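Local structure of metallo-beta-lactamase family protein (Staphylococcus aureus, 3R2U) at residues 247-250 and 254-257; 178-183 and 272-277. The protein probably acts as an iron-dependent enzyme of the metallo-beta-lactamase superfamily, perhaps related to persulfide dioxygenases, that also carries a rhodanese-like domain. One frame throughout, in Å; residues are numbered along the deposited sequence. Where two conformers were deposited one is given.

Interaction 1: residues 247-250 and 254-257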
ATOM      1  N   PHE A 247       1.826 -19.698 -40.020  1.00 28.10           N
ATOM      2  CA  PHE A 247       3.007 -20.457 -40.428  1.00 28.47           C
ATOM      3  C   PHE A 247       2.746 -21.659 -41.327  1.00 30.55           C
ATOM      4  O   PHE A 247       3.690 -22.192 -41.906  1.00 30.87           O
ATOM      5  CB  PHE A 247       3.795 -20.894 -39.191  1.00 27.91           C
ATOM      6  CG  PHE A 247       4.484 -19.769 -38.515  1.00 25.53           C
ATOM      7  CD1 PHE A 247       5.791 -19.469 -38.819  1.00 27.02           C
ATOM      8  CD2 PHE A 247       3.812 -18.971 -37.606  1.00 27.37           C
ATOM      9  CE1 PHE A 247       6.427 -18.392 -38.205  1.00 26.68           C
ATOM     10  CE2 PHE A 247       4.439 -17.901 -36.991  1.00 25.91           C
ATOM     11  CZ  PHE A 247       5.754 -17.618 -37.293  1.00 25.32           C
ATOM     12  N   SER A 248       1.484 -22.073 -41.455  1.00 31.48           N
ATOM     13  CA  SER A 248       1.122 -23.227 -42.282  1.00 34.10           C
ATOM     14  C   SER A 248       0.437 -22.849 -43.580  1.00 35.01           C
ATOM     15  O   SER A 248       0.314 -23.688 -44.463  1.00 35.17           O
ATOM     16  CB  SER A 248       0.174 -24.157 -41.517  1.00 34.74           C
ATOM     17  OG  SER A 248       0.797 -24.643 -40.363  1.00 37.86           O
ATOM     18  N   GLU A 249      -0.042 -21.611 -43.685  1.00 34.94           N
ATOM     19  CA  GLU A 249      -0.711 -21.178 -44.903  1.00 36.40           C
ATOM     20  C   GLU A 249       0.346 -20.691 -45.876  1.00 37.25           C
ATOM     21  O   GLU A 249       0.910 -19.607 -45.702  1.00 37.23           O
ATOM     22  CB  GLU A 249      -1.723 -20.070 -44.620  1.00 35.91           C
ATOM     23  CG  GLU A 249      -2.460 -19.631 -45.871  1.00 38.42           C
ATOM     24  CD  GLU A 249      -3.102 -20.819 -46.560  1.00 42.40           C
ATOM     25  OE1 GLU A 249      -2.752 -21.113 -47.723  1.00 42.96           O
ATOM     26  OE2 GLU A 249      -3.885 -21.512 -45.893  1.00 44.99           O
ATOM     27  N   ASN A 250       0.623 -21.489 -46.899  1.00 38.08           N
ATOM     28  CA  ASN A 250       1.648 -21.115 -47.868  1.00 39.61           C
ATOM     29  C   ASN A 250       1.101 -20.566 -49.195  1.00 40.60           C
ATOM     30  O   ASN A 250       1.867 -20.242 -50.101  1.00 42.39           O
ATOM     31  CB  ASN A 250       2.633 -22.278 -48.050  1.00 39.66           C
ATOM     32  CG  ASN A 250       3.417 -22.565 -46.770  1.00 42.98           C
ATOM     33  OD1 ASN A 250       3.788 -21.640 -46.034  1.00 43.91           O
ATOM     34  ND2 ASN A 250       3.677 -23.841 -46.503  1.00 44.71           N
ATOM     35  N   THR A 254      -4.750 -16.926 -50.126  1.00 40.33           N
ATOM     36  CA  THR A 254      -5.547 -17.438 -49.011  1.00 39.24           C
ATOM     37  C   THR A 254      -5.105 -16.765 -47.709  1.00 37.23           C
ATOM     38  O   THR A 254      -5.927 -16.457 -46.850  1.00 37.46           O
ATOM     39  CB  THR A 254      -5.385 -18.957 -48.876  1.00 38.95           C
ATOM     40  OG1 THR A 254      -5.782 -19.581 -50.095  1.00 40.46           O
ATOM     41  CG2 THR A 254      -6.228 -19.516 -47.721  1.00 38.31           C
ATOM     42  N   PHE A 255      -3.797 -16.559 -47.586  1.00 35.61           N
ATOM     43  CA  PHE A 255      -3.197 -15.914 -46.429  1.00 33.91           C
ATOM     44  C   PHE A 255      -3.727 -14.497 -46.301  1.00 34.99           C
ATOM     45  O   PHE A 255      -4.217 -14.104 -45.240  1.00 33.30           O
ATOM     46  CB  PHE A 255      -1.679 -15.895 -46.603  1.00 33.90           C
ATOM     47  CG  PHE A 255      -0.940 -15.286 -45.460  1.00 31.18           C
ATOM     48  CD1 PHE A 255      -0.703 -13.920 -45.422  1.00 31.51           C
ATOM     49  CD2 PHE A 255      -0.441 -16.084 -44.438  1.00 32.50           C
ATOM     50  CE1 PHE A 255       0.003 -13.352 -44.359  1.00 31.55           C
ATOM     51  CE2 PHE A 255       0.267 -15.520 -43.374  1.00 31.70           C
ATOM     52  CZ  PHE A 255       0.485 -14.149 -43.343  1.00 30.46           C
ATOM     53  N   ILE A 256      -3.625 -13.741 -47.396  1.00 35.23           N
ATOM     54  CA  ILE A 256      -4.090 -12.369 -47.432  1.00 37.22           C
ATOM     55  C   ILE A 256      -5.554 -12.294 -47.039  1.00 39.08           C
ATOM     56  O   ILE A 256      -5.923 -11.508 -46.164  1.00 37.17           O
ATOM     57  CB  ILE A 256      -3.933 -11.751 -48.834  1.00 38.92           C
ATOM     58  CG1 ILE A 256      -2.457 -11.540 -49.156  1.00 37.67           C
ATOM     59  CG2 ILE A 256      -4.686 -10.408 -48.925  1.00 38.41           C
ATOM     60  CD1 ILE A 256      -2.221 -11.181 -50.617  1.00 39.72           C
ATOM     61  N   ASP A 257      -6.386 -13.112 -47.687  0.70 40.99           N
ATOM     62  CA  ASP A 257      -7.818 -13.129 -47.406  0.70 43.32           C
ATOM     63  C   ASP A 257      -8.115 -13.399 -45.938  0.70 42.66           C
ATOM     64  O   ASP A 257      -8.909 -12.685 -45.332  0.70 42.86           O
ATOM     65  CB  ASP A 257      -8.550 -14.186 -48.237  0.70 45.11           C
ATOM     66  CG  ASP A 257     -10.053 -14.184 -47.980  0.70 46.84           C
ATOM     67  OD1 ASP A 257     -10.698 -13.119 -48.119  0.70 47.04           O
ATOM     68  OD2 ASP A 257     -10.594 -15.253 -47.655  0.70 49.42           O
TER
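With CG anti to the backbone N (chi1 -178°) and a bend at the next bond (chi2 54°), Glu249 brings its side chain against Thr254 and Phe255 in the first turn of helix 252-260, while Phe255, likewise anti (chi1 -179°), turns its ring inward. The contact lies where the loop from helix 237-243 runs into helix 252-260, in the helical part that follows the last strand, 235-236, of the second sheet of the metallo-beta-lactamase fold. The aliphatic part of Glu249 does the packing on Phe255: its CG lies 3.8 Å from Phe255 N and 3.9 Å from Phe255 CB. Farther out, the Glu249 and Thr254 side chains cross at about a right angle, and the carboxylate meets Thr254 by van der Waals contact alone. Its polar tie is local instead, Glu249 OE1 accepting the backbone N-H of Asn251, whose own OD1 takes the N-H of Thr254. These two hydrogen bonds join the loop to the start of the helix. The Phe255 ring is buried, edge-to-face with Phe200 of helix 191-206 and inclined to Trp245, whereas Thr254 lies at the surface. There its methyl CG2 approaches Glu249 OE2 to 3.6 Å.

Interaction 2: residues 178-183 and 272-277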
ATOM      1  N   ARG A 178      -2.382  -7.792 -37.673  1.00 30.03           N
ATOM      2  CA  ARG A 178      -3.133  -7.460 -38.861  1.00 31.66           C
ATOM      3  C   ARG A 178      -2.676  -6.069 -39.234  1.00 32.25           C
ATOM      4  O   ARG A 178      -2.294  -5.291 -38.353  1.00 29.41           O
ATOM      5  CB  ARG A 178      -4.651  -7.435 -38.595  1.00 34.71           C
ATOM      6  CG  ARG A 178      -5.281  -8.774 -38.093  1.00 39.04           C
ATOM      7  CD  ARG A 178      -4.937  -9.917 -39.005  1.00 42.00           C
ATOM      8  NE  ARG A 178      -5.812 -11.095 -38.893  1.00 45.08           N
ATOM      9  CZ  ARG A 178      -5.531 -12.219 -38.223  1.00 43.35           C
ATOM     10  NH1 ARG A 178      -4.401 -12.369 -37.551  1.00 37.49           N
ATOM     11  NH2 ARG A 178      -6.404 -13.211 -38.228  1.00 47.02           N
ATOM     12  N   PRO A 179      -2.730  -5.722 -40.534  1.00 34.61           N
ATOM     13  CA  PRO A 179      -2.305  -4.375 -40.906  1.00 36.20           C
ATOM     14  C   PRO A 179      -3.163  -3.292 -40.261  1.00 38.66           C
ATOM     15  O   PRO A 179      -4.386  -3.363 -40.343  1.00 38.32           O
ATOM     16  CB  PRO A 179      -2.483  -4.356 -42.427  1.00 37.56           C
ATOM     17  CG  PRO A 179      -2.498  -5.799 -42.838  1.00 36.61           C
ATOM     18  CD  PRO A 179      -3.133  -6.519 -41.702  1.00 34.38           C
ATOM     19  N   ASP A 180      -2.526  -2.335 -39.581  1.00 41.88           N
ATOM     20  CA  ASP A 180      -3.244  -1.185 -38.996  1.00 45.38           C
ATOM     21  C   ASP A 180      -3.969  -0.451 -40.110  1.00 48.36           C
ATOM     22  O   ASP A 180      -3.402  -0.232 -41.175  1.00 48.91           O
ATOM     23  CB  ASP A 180      -2.284  -0.192 -38.307  1.00 44.59           C
ATOM     24  CG  ASP A 180      -1.911  -0.605 -36.902  1.00 46.22           C
ATOM     25  OD1 ASP A 180      -2.503  -1.586 -36.399  1.00 54.55           O
ATOM     26  OD2 ASP A 180      -1.043   0.059 -36.287  1.00 37.06           O
ATOM     27  N   LEU A 181      -5.218  -0.068 -39.861  1.00 51.69           N
ATOM     28  CA  LEU A 181      -5.993   0.649 -40.855  1.00 54.31           C
ATOM     29  C   LEU A 181      -5.517   2.092 -40.983  1.00 55.71           C
ATOM     30  O   LEU A 181      -4.817   2.607 -40.119  1.00 54.42           O
ATOM     31  CB  LEU A 181      -7.497   0.605 -40.540  1.00 55.85           C
ATOM     32  CG  LEU A 181      -8.187  -0.767 -40.573  1.00 57.54           C
ATOM     33  CD1 LEU A 181      -9.722  -0.596 -40.569  1.00 56.37           C
ATOM     34  CD2 LEU A 181      -7.741  -1.589 -41.800  1.00 56.33           C
ATOM     35  N   LEU A 182      -5.903   2.732 -42.081  1.00 58.87           N
ATOM     36  CA  LEU A 182      -5.514   4.113 -42.351  1.00 60.10           C
ATOM     37  C   LEU A 182      -6.714   5.022 -42.203  1.00 61.55           C
ATOM     38  O   LEU A 182      -7.863   4.568 -42.271  1.00 62.52           O
ATOM     39  CB  LEU A 182      -4.950   4.246 -43.770  1.00 60.66           C
ATOM     40  CG  LEU A 182      -3.716   3.397 -44.094  1.00 60.69           C
ATOM     41  CD1 LEU A 182      -3.356   3.556 -45.571  1.00 62.99           C
ATOM     42  CD2 LEU A 182      -2.529   3.762 -43.181  1.00 58.44           C
ATOM     43  N   GLU A 183      -6.447   6.305 -41.994  1.00 61.58           N
ATOM     44  CA  GLU A 183      -7.522   7.266 -41.897  1.00 63.15           C
ATOM     45  C   GLU A 183      -8.166   7.463 -43.267  1.00 64.32           C
ATOM     46  O   GLU A 183      -7.477   7.516 -44.298  1.00 62.78           O
ATOM     47  CB  GLU A 183      -7.035   8.606 -41.368  1.00 63.84           C
ATOM     48  CG  GLU A 183      -6.536   8.577 -39.942  1.00 64.56           C
ATOM     49  CD  GLU A 183      -6.368   9.975 -39.379  1.00 66.62           C
ATOM     50  OE1 GLU A 183      -6.850  10.932 -40.026  1.00 68.38           O
ATOM     51  OE2 GLU A 183      -5.769  10.118 -38.293  1.00 66.24           O
ATOM     52  N   GLN A 272      -5.994   7.816 -32.560  1.00 27.74           N
ATOM     53  CA  GLN A 272      -5.366   8.908 -31.812  1.00 26.88           C
ATOM     54  C   GLN A 272      -4.020   8.490 -31.279  1.00 24.54           C
ATOM     55  O   GLN A 272      -3.109   9.299 -31.224  1.00 23.05           O
ATOM     56  CB  GLN A 272      -6.270   9.338 -30.648  1.00 27.62           C
ATOM     57  CG  GLN A 272      -5.744  10.514 -29.778  1.00 30.15           C
ATOM     58  CD  GLN A 272      -5.764  11.846 -30.513  1.00 34.98           C
ATOM     59  OE1 GLN A 272      -6.335  11.969 -31.595  1.00 42.62           O
ATOM     60  NE2 GLN A 272      -5.140  12.843 -29.927  1.00 38.39           N
ATOM     61  N   MET A 273      -3.896   7.223 -30.864  1.00 24.25           N
ATOM     62  CA  MET A 273      -2.639   6.722 -30.290  1.00 24.08           C
ATOM     63  C   MET A 273      -1.526   6.745 -31.300  1.00 22.72           C
ATOM     64  O   MET A 273      -0.382   7.036 -30.969  1.00 23.09           O
ATOM     65  CB  MET A 273      -2.792   5.272 -29.803  1.00 25.22           C
ATOM     66  CG  MET A 273      -3.745   5.081 -28.687  1.00 29.44           C
ATOM     67  SD  MET A 273      -3.009   5.230 -27.067  1.00 31.68           S
ATOM     68  CE  MET A 273      -2.066   6.712 -27.173  1.00 28.93           C
ATOM     69  N   LYS A 274      -1.865   6.403 -32.527  1.00 21.78           N
ATOM     70  CA  LYS A 274      -0.903   6.358 -33.609  1.00 23.71           C
ATOM     71  C   LYS A 274      -0.284   7.750 -33.839  1.00 23.22           C
ATOM     72  O   LYS A 274       0.910   7.886 -34.118  1.00 21.12           O
ATOM     73  CB  LYS A 274      -1.610   5.895 -34.878  1.00 24.76           C
ATOM     74  CG  LYS A 274      -0.734   5.225 -35.892  1.00 34.50           C
ATOM     75  CD  LYS A 274      -0.713   3.707 -35.658  1.00 38.41           C
ATOM     76  CE  LYS A 274      -0.027   2.969 -36.794  1.00 41.14           C
ATOM     77  NZ  LYS A 274       1.446   2.883 -36.671  1.00 37.59           N
ATOM     78  N   LYS A 275      -1.126   8.774 -33.756  1.00 22.70           N
ATOM     79  CA  LYS A 275      -0.680  10.169 -33.933  1.00 23.91           C
ATOM     80  C   LYS A 275       0.164  10.611 -32.750  1.00 22.92           C
ATOM     81  O   LYS A 275       1.199  11.221 -32.924  1.00 23.05           O
ATOM     82  CB  LYS A 275      -1.899  11.083 -34.042  1.00 26.25           C
ATOM     83  CG  LYS A 275      -2.858  10.718 -35.171  1.00 31.75           C
ATOM     84  CD  LYS A 275      -4.306  11.071 -34.763  1.00 40.97           C
ATOM     85  CE  LYS A 275      -4.805  12.405 -35.249  1.00 42.71           C
ATOM     86  NZ  LYS A 275      -5.375  12.226 -36.623  1.00 46.74           N
ATOM     87  N   ILE A 276      -0.291  10.317 -31.531  1.00 21.56           N
ATOM     88  CA  ILE A 276       0.492  10.637 -30.325  1.00 21.62           C
ATOM     89  C   ILE A 276       1.870   9.989 -30.372  1.00 21.27           C
ATOM     90  O   ILE A 276       2.877  10.588 -29.981  1.00 20.61           O
ATOM     91  CB  ILE A 276      -0.264  10.182 -29.057  1.00 22.13           C
ATOM     92  CG1 ILE A 276      -1.429  11.145 -28.811  1.00 25.76           C
ATOM     93  CG2 ILE A 276       0.655  10.110 -27.855  1.00 21.59           C
ATOM     94  CD1 ILE A 276      -2.329  10.733 -27.663  1.00 29.84           C
ATOM     95  N   ASN A 277       1.916   8.744 -30.837  1.00 19.53           N
ATOM     96  CA  ASN A 277       3.169   8.032 -30.953  1.00 18.38           C
ATOM     97  C   ASN A 277       4.052   8.492 -32.092  1.00 19.91           C
ATOM     98  O   ASN A 277       5.280   8.478 -31.978  1.00 18.94           O
ATOM     99  CB  ASN A 277       2.898   6.526 -31.005  1.00 18.73           C
ATOM    100  CG  ASN A 277       2.425   6.018 -29.659  1.00 20.24           C
ATOM    101  OD1 ASN A 277       2.828   6.572 -28.633  1.00 21.71           O
ATOM    102  ND2 ASN A 277       1.532   5.027 -29.644  1.00 16.58           N
TER
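Lys275 NZ donates to Glu183 OE2 at 2.7 Å, a hydrogen-bonded salt bridge that uses the syn lone pair of the carboxylate oxygen. The other oxygen, Glu183 OE1, stays 3.9 Å from Lys275 NZ, so the ammonium grips one oxygen and does not bridge the two. Glu183 extends beyond CG toward helix 269-279, and Lys275 folds at successive bonds to meet it (chi3 96°, chi4 87°), the two side chains crossing at about a right angle. Both residues are exposed and Glu183 is poorly ordered, which suggests a mobile link.

One helix position earlier, Lys274 runs toward Asp180, nearer the metal site of this metallo-beta-lactamase fold. Its chain is bent at chi2 (91°) and again at the end, which lays the methylene CE 3.1 Å from Asp180 OD2, a tight carbon-oxygen approach. The ammonium itself is farther off, with Lys274 NZ 3.8 Å from Asp180 OD2, a long salt bridge. The stronger tie of Lys274 NZ is its hydrogen bond to the backbone O of Ile81, just after the iron ligand His80.

The loop carrying Asp180 borders the iron (III) site formed by His80, His143 and Asp169, a two-histidine, one-carboxylate set. The side chain of Asp180 is about 4 Å from the bound iron (III) ion and touches His143. Arg178 O accepts a hydrogen bond from His143 ND1, and Asp180 is hydrogen-bonded to His143 through the backbone, consistent with the loop acting as a second shell that positions this ligand. Lys274 stands between the Asp180 carboxylate, at long range, and the Ile81 carbonyl, and its positive charge might contribute to the electrostatic field near the iron site, while the outer pair adds a solvent-facing ionic link.

How the interactions relate
Following the chain from the N terminus, residues 178-183 come first, in the loop between strand 164-168 and helix 191-206. Helices 191-206 and 237-243 follow, and then both halves of interaction 1, which closes a very short loop with just three residues between its segments. Helix 269-279 completes interaction 2 soon afterwards, across 88 intervening residues, so the small closure sits wholly within the large one and nothing crosses. The centres of interactions 1 and 2 are about 24 Å apart, and the two do not touch. Helix 252-260 connects them: Phe255 packs on Ile176, while Leu259 and Ile260 meet Pro179. Interaction 2 ties the loop beside the iron site to helix 269-279, which precedes the four-stranded parallel sheet.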